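PDB 3QFW: ribulose-1,5-bisphosphate carboxylase/oxygenase large subunit from Rhodopseudomonas palustris, which is a rubisco-like protein that probably binds magnesium, though its true reaction may differ from the ribulose-bisphosphate carboxylation for which it is named. Local coordinates for residues D165-A170 against V252-M257; R214-I219 against V243-G248. All coordinates share one frame; numbering follows the deposited sequence.

In the fold
Both contacts belong to the TIM-barrel catalytic domain, at different depths. Contact 1 joins the loop after strand 162-165 to the end of strand 250-253 inside the barrel mouth, its centre about 10 Å from the centre of the chain. Contact 2 lies further out, about 18 Å from that centre, where helix 209-222 meets the loop after helix 236-243. The centres of the two contacts are about 16 Å apart. Contact 2 is nested in the loop that contact 1 closes, and 243-248 leads along the chain into 252-257. Contact 1 faces the end of the barrel where the rubisco family has its active site; contact 2 is packing of the outer helical layer.

Contact 1. Residues D165-A170 against V252-M257; sequences DDHGLA and VAHPAM
His167 lays its CB and imidazole over one face of the His254 ring, an offset stack at the mouth of the TIM barrel. Each histidine follows the C-terminal end of a parallel strand, 162-165 and 250-253, so the pair bridges the rim on which rubisco-family active sites are built. The evidence for stacking is the 12° angle between the two ring planes, with their centroids 4.3 Å apart. The displacement puts CB of His167, rather than the middle of its ring, over the centre of the His254 imidazole, a CH-pi contact of 3.3 Å from that CB to the ring centroid. His167 reaches this place with CG between its backbone N and carbonyl carbon (chi1 82°). Ala256 adds a second, smaller touch, its CB 3.9 Å from His167 ND1.

His254 is enclosed on several sides. Pro255 CD lies 3.2 Å above the opposite face, toward the rim, so the imidazole is sandwiched between CB of His167 and the proline of its own loop. Ala256 CB meets its edge in the ring plane. On the other segment, a type I turn from Asp166 to Leu169, closed by the 3.1 Å bond from Leu169 N to Asp166 O, shapes the loop that carries His167. Asp165, at the end of its strand, is anchored by a salt bridge to Arg180. The second subunit reaches the site as well: its Asn85 donates to His167 O, and its Asn90 makes a weak hydrogen bond with His167 NE2, consistent with the intersubunit active sites of rubisco. Rotation of the His254 ring is further restrained by Ala256 N, which donates to His254 ND1 over 3.0 Å from a position tilted 33° out of the imidazole plane.

Contact 2. Residues R214-I219 against V243-G248; sequences RQLGVI and VKEAAG
Leu216 and Glu245 meet by van der Waals packing: a single methyl of the helix, Leu216 CD2, lies against the carbonyl and CB of Glu245. Leu216 stretches away from helix 209-222, its chi1 of -180° setting CG opposite the backbone N and carrying CD2 to the turn. The nearest pair, Leu216 CD2 to Glu245 O at 3.4 Å, is a non-bonded contact; Glu245 CB lies 3.9 Å from the same CD2. Ala246 takes part through its backbone, its N being 4.3 Å from Leu216 CD2, while its CB points away from the helix. The surface buried between the segments is just 103 Å², evidence of a small contact.

Polar interactions act within and beside it. A type I turn from Val243 to Ala246, with Ala246 N bonded to Val243 O at 3.2 Å, contains the Glu245 carbonyl that the leucine methyl meets. The extended Glu245 side chain carries its carboxylate to Arg213 of the same helix 209-222, and the OE1 salt bridge to Arg213 NE ties turn and helix together.

In the barrel, Leu216 also touches Leu249, just before strand 250-253, whereas Val218 and Ile219 pack on Phe177 of helix 177-195, which places helix 209-222 between that helix and the end of helix 236-243.

Contact 1. Residues D165-A170 against V252-M257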
loop_
_atom_site.group_PDB
_atom_site.type_symbol
_atom_site.label_atom_id
_atom_site.label_comp_id
_atom_site.label_asym_id
_atom_site.label_seq_id
_atom_site.Cartn_x
_atom_site.Cartn_y
_atom_site.Cartn_z
ATOM N N ASP B 165 -14.793 13.795 -5.377
ATOM C CA ASP B 165 -14.611 13.008 -6.585
ATOM C C ASP B 165 -14.877 11.544 -6.279
ATOM O O ASP B 165 -14.638 11.068 -5.170
ATOM C CB ASP B 165 -13.175 13.122 -7.089
ATOM C CG ASP B 165 -12.954 14.315 -7.992
ATOM O OD1 ASP B 165 -13.943 14.984 -8.362
ATOM O OD2 ASP B 165 -11.780 14.574 -8.341
ATOM N N ASP B 166 -15.391 10.830 -7.266
ATOM C CA ASP B 166 -15.231 9.389 -7.283
ATOM C C ASP B 166 -13.747 9.152 -6.983
ATOM O O ASP B 166 -12.882 9.903 -7.443
ATOM C CB ASP B 166 -15.606 8.851 -8.663
ATOM C CG ASP B 166 -15.457 7.349 -8.773
ATOM O OD1 ASP B 166 -14.419 6.806 -8.355
ATOM O OD2 ASP B 166 -16.389 6.702 -9.278
ATOM N N HIS B 167 -13.448 8.145 -6.173
ATOM C CA HIS B 167 -12.054 7.872 -5.831
ATOM C C HIS B 167 -11.320 7.360 -7.065
ATOM O O HIS B 167 -10.089 7.337 -7.104
ATOM C CB HIS B 167 -11.960 6.820 -4.737
ATOM C CG HIS B 167 -12.068 5.423 -5.250
ATOM N ND1 HIS B 167 -10.961 4.660 -5.565
ATOM C CD2 HIS B 167 -13.147 4.662 -5.540
ATOM C CE1 HIS B 167 -11.357 3.483 -6.014
ATOM N NE2 HIS B 167 -12.679 3.457 -6.006
ATOM N N GLY B 168 -12.092 6.924 -8.054
ATOM C CA GLY B 168 -11.553 6.437 -9.308
ATOM C C GLY B 168 -11.156 7.542 -10.261
ATOM O O GLY B 168 -10.441 7.312 -11.239
ATOM N N LEU B 169 -11.609 8.754 -9.975
ATOM C CA LEU B 169 -11.258 9.900 -10.798
ATOM C C LEU B 169 -9.851 10.345 -10.465
ATOM O O LEU B 169 -9.517 10.585 -9.304
ATOM C CB LEU B 169 -12.244 11.051 -10.587
ATOM C CG LEU B 169 -13.574 10.950 -11.327
ATOM C CD1 LEU B 169 -14.590 11.913 -10.722
ATOM C CD2 LEU B 169 -13.394 11.238 -12.811
ATOM N N ALA B 170 -9.017 10.437 -11.489
ATOM C CA ALA B 170 -7.648 10.878 -11.292
ATOM C C ALA B 170 -7.296 11.921 -12.333
ATOM O O ALA B 170 -7.709 13.065 -12.226
ATOM C CB ALA B 170 -6.689 9.695 -11.343
ATOM N N VAL B 252 -9.649 14.761 3.104
ATOM C CA VAL B 252 -10.549 13.620 3.214
ATOM C C VAL B 252 -9.791 12.375 2.761
ATOM O O VAL B 252 -9.309 12.318 1.630
ATOM C CB VAL B 252 -11.784 13.785 2.313
ATOM C CG1 VAL B 252 -12.750 12.627 2.520
ATOM C CG2 VAL B 252 -12.484 15.137 2.565
ATOM N N ALA B 253 -9.693 11.379 3.631
ATOM C CA ALA B 253 -9.007 10.149 3.263
ATOM C C ALA B 253 -9.985 9.122 2.695
ATOM O O ALA B 253 -11.133 9.036 3.136
ATOM C CB ALA B 253 -8.250 9.582 4.454
ATOM N N HIS B 254 -9.523 8.372 1.694
ATOM C CA HIS B 254 -10.283 7.286 1.078
ATOM C C HIS B 254 -9.554 5.955 1.301
ATOM O O HIS B 254 -8.321 5.910 1.308
ATOM C CB HIS B 254 -10.429 7.526 -0.429
ATOM C CG HIS B 254 -11.351 6.557 -1.104
ATOM N ND1 HIS B 254 -10.917 5.360 -1.632
ATOM C CD2 HIS B 254 -12.689 6.604 -1.324
ATOM C CE1 HIS B 254 -11.945 4.710 -2.151
ATOM N NE2 HIS B 254 -13.033 5.448 -1.983
ATOM N N PRO B 255 -10.311 4.863 1.463
ATOM C CA PRO B 255 -9.668 3.608 1.865
ATOM C C PRO B 255 -9.193 2.699 0.714
ATOM O O PRO B 255 -8.906 1.533 0.969
ATOM C CB PRO B 255 -10.777 2.906 2.653
ATOM C CG PRO B 255 -12.030 3.328 1.940
ATOM C CD PRO B 255 -11.786 4.787 1.571
ATOM N N ALA B 256 -9.123 3.201 -0.515
ATOM C CA ALA B 256 -8.674 2.369 -1.634
ATOM C C ALA B 256 -7.366 1.640 -1.290
ATOM O O ALA B 256 -6.418 2.264 -0.835
ATOM C CB ALA B 256 -8.496 3.216 -2.883
ATOM N N MET B 257 -7.351 0.323 -1.508
ATOM C CA MET B 257 -6.191 -0.559 -1.242
ATOM C C MET B 257 -5.869 -0.797 0.236
ATOM O O MET B 257 -4.804 -1.320 0.566
ATOM C CB MET B 257 -4.938 -0.131 -2.025
ATOM C CG MET B 257 -4.894 -0.627 -3.486
ATOM S SD MET B 257 -4.634 -2.420 -3.699
ATOM C CE MET B 257 -2.995 -2.561 -3.012
#

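Contact 2. Residues R214-I219 against V243-G248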
loop_
_atom_site.group_PDB
_atom_site.type_symbol
_atom_site.label_atom_id
_atom_site.label_comp_id
_atom_site.label_asym_id
_atom_site.label_seq_id
_atom_site.Cartn_x
_atom_site.Cartn_y
_atom_site.Cartn_z
ATOM N N ARG B 214 1.503 19.114 -7.637
ATOM C CA ARG B 214 1.012 19.878 -8.780
ATOM C C ARG B 214 -0.499 20.014 -8.702
ATOM O O ARG B 214 -1.054 21.095 -8.908
ATOM C CB ARG B 214 1.391 19.189 -10.095
ATOM C CG ARG B 214 0.871 19.887 -11.354
ATOM C CD ARG B 214 1.313 19.136 -12.616
ATOM N NE ARG B 214 2.745 18.840 -12.590
ATOM C CZ ARG B 214 3.635 19.343 -13.442
ATOM N NH1 ARG B 214 3.244 20.164 -14.409
ATOM N NH2 ARG B 214 4.916 19.018 -13.332
ATOM N N GLN B 215 -1.163 18.905 -8.406
ATOM C CA GLN B 215 -2.614 18.898 -8.299
ATOM C C GLN B 215 -3.101 19.716 -7.102
ATOM O O GLN B 215 -4.160 20.346 -7.162
ATOM C CB GLN B 215 -3.147 17.466 -8.277
ATOM C CG GLN B 215 -3.094 16.820 -9.662
ATOM C CD GLN B 215 -3.132 15.307 -9.630
ATOM O OE1 GLN B 215 -3.718 14.698 -8.736
ATOM N NE2 GLN B 215 -2.490 14.690 -10.619
ATOM N N LEU B 216 -2.319 19.710 -6.027
ATOM C CA LEU B 216 -2.617 20.550 -4.870
ATOM C C LEU B 216 -2.478 22.013 -5.268
ATOM O O LEU B 216 -3.233 22.871 -4.805
ATOM C CB LEU B 216 -1.665 20.235 -3.716
ATOM C CG LEU B 216 -1.906 21.060 -2.446
ATOM C CD1 LEU B 216 -3.279 20.756 -1.899
ATOM C CD2 LEU B 216 -0.836 20.781 -1.410
ATOM N N GLY B 217 -1.502 22.292 -6.129
ATOM C CA GLY B 217 -1.328 23.627 -6.673
ATOM C C GLY B 217 -2.586 24.139 -7.351
ATOM O O GLY B 217 -3.000 25.279 -7.132
ATOM N N VAL B 218 -3.194 23.296 -8.180
ATOM C CA VAL B 218 -4.434 23.649 -8.861
ATOM C C VAL B 218 -5.555 23.907 -7.852
ATOM O O VAL B 218 -6.282 24.893 -7.956
ATOM C CB VAL B 218 -4.872 22.546 -9.850
ATOM C CG1 VAL B 218 -6.252 22.856 -10.431
ATOM C CG2 VAL B 218 -3.828 22.367 -10.959
ATOM N N ILE B 219 -5.683 23.016 -6.873
ATOM C CA ILE B 219 -6.702 23.152 -5.841
ATOM C C ILE B 219 -6.625 24.527 -5.188
ATOM O O ILE B 219 -7.612 25.245 -5.108
ATOM C CB ILE B 219 -6.547 22.065 -4.760
ATOM C CG1 ILE B 219 -6.868 20.704 -5.363
ATOM C CG2 ILE B 219 -7.456 22.353 -3.566
ATOM C CD1 ILE B 219 -8.014 20.777 -6.323
ATOM N N VAL B 243 -0.454 16.415 3.660
ATOM C CA VAL B 243 -1.191 16.991 4.786
ATOM C C VAL B 243 -0.481 18.245 5.285
ATOM O O VAL B 243 -1.115 19.259 5.576
ATOM C CB VAL B 243 -1.339 15.974 5.940
ATOM C CG1 VAL B 243 -1.725 16.673 7.249
ATOM C CG2 VAL B 243 -2.358 14.894 5.572
ATOM N N LYS B 244 0.843 18.174 5.369
ATOM C CA LYS B 244 1.654 19.308 5.809
ATOM C C LYS B 244 1.688 20.480 4.827
ATOM O O LYS B 244 2.143 21.575 5.174
ATOM C CB LYS B 244 3.077 18.840 6.114
ATOM C CG LYS B 244 3.207 18.166 7.463
ATOM C CD LYS B 244 4.501 17.398 7.560
ATOM C CE LYS B 244 4.630 16.718 8.907
ATOM N NZ LYS B 244 5.851 15.855 8.974
ATOM N N GLU B 245 1.211 20.248 3.610
ATOM C CA GLU B 245 1.187 21.280 2.575
ATOM C C GLU B 245 -0.245 21.719 2.256
ATOM O O GLU B 245 -0.476 22.640 1.462
ATOM C CB GLU B 245 1.913 20.772 1.317
ATOM C CG GLU B 245 3.406 20.508 1.546
ATOM C CD GLU B 245 4.091 19.824 0.371
ATOM O OE1 GLU B 245 5.235 19.342 0.550
ATOM O OE2 GLU B 245 3.494 19.764 -0.727
ATOM N N ALA B 246 -1.207 21.067 2.901
ATOM C CA ALA B 246 -2.625 21.278 2.616
ATOM C C ALA B 246 -3.113 22.715 2.881
ATOM O O ALA B 246 -4.003 23.208 2.192
ATOM C CB ALA B 246 -3.476 20.270 3.382
ATOM N N ALA B 247 -2.546 23.371 3.885
ATOM C CA ALA B 247 -2.821 24.792 4.119
ATOM C C ALA B 247 -4.288 25.127 4.412
ATOM O O ALA B 247 -4.859 26.040 3.805
ATOM C CB ALA B 247 -2.316 25.626 2.930
ATOM N N GLY B 248 -4.896 24.400 5.347
ATOM C CA GLY B 248 -6.248 24.707 5.784
ATOM C C GLY B 248 -7.342 24.048 4.967
ATOM O O GLY B 248 -8.543 24.267 5.207
#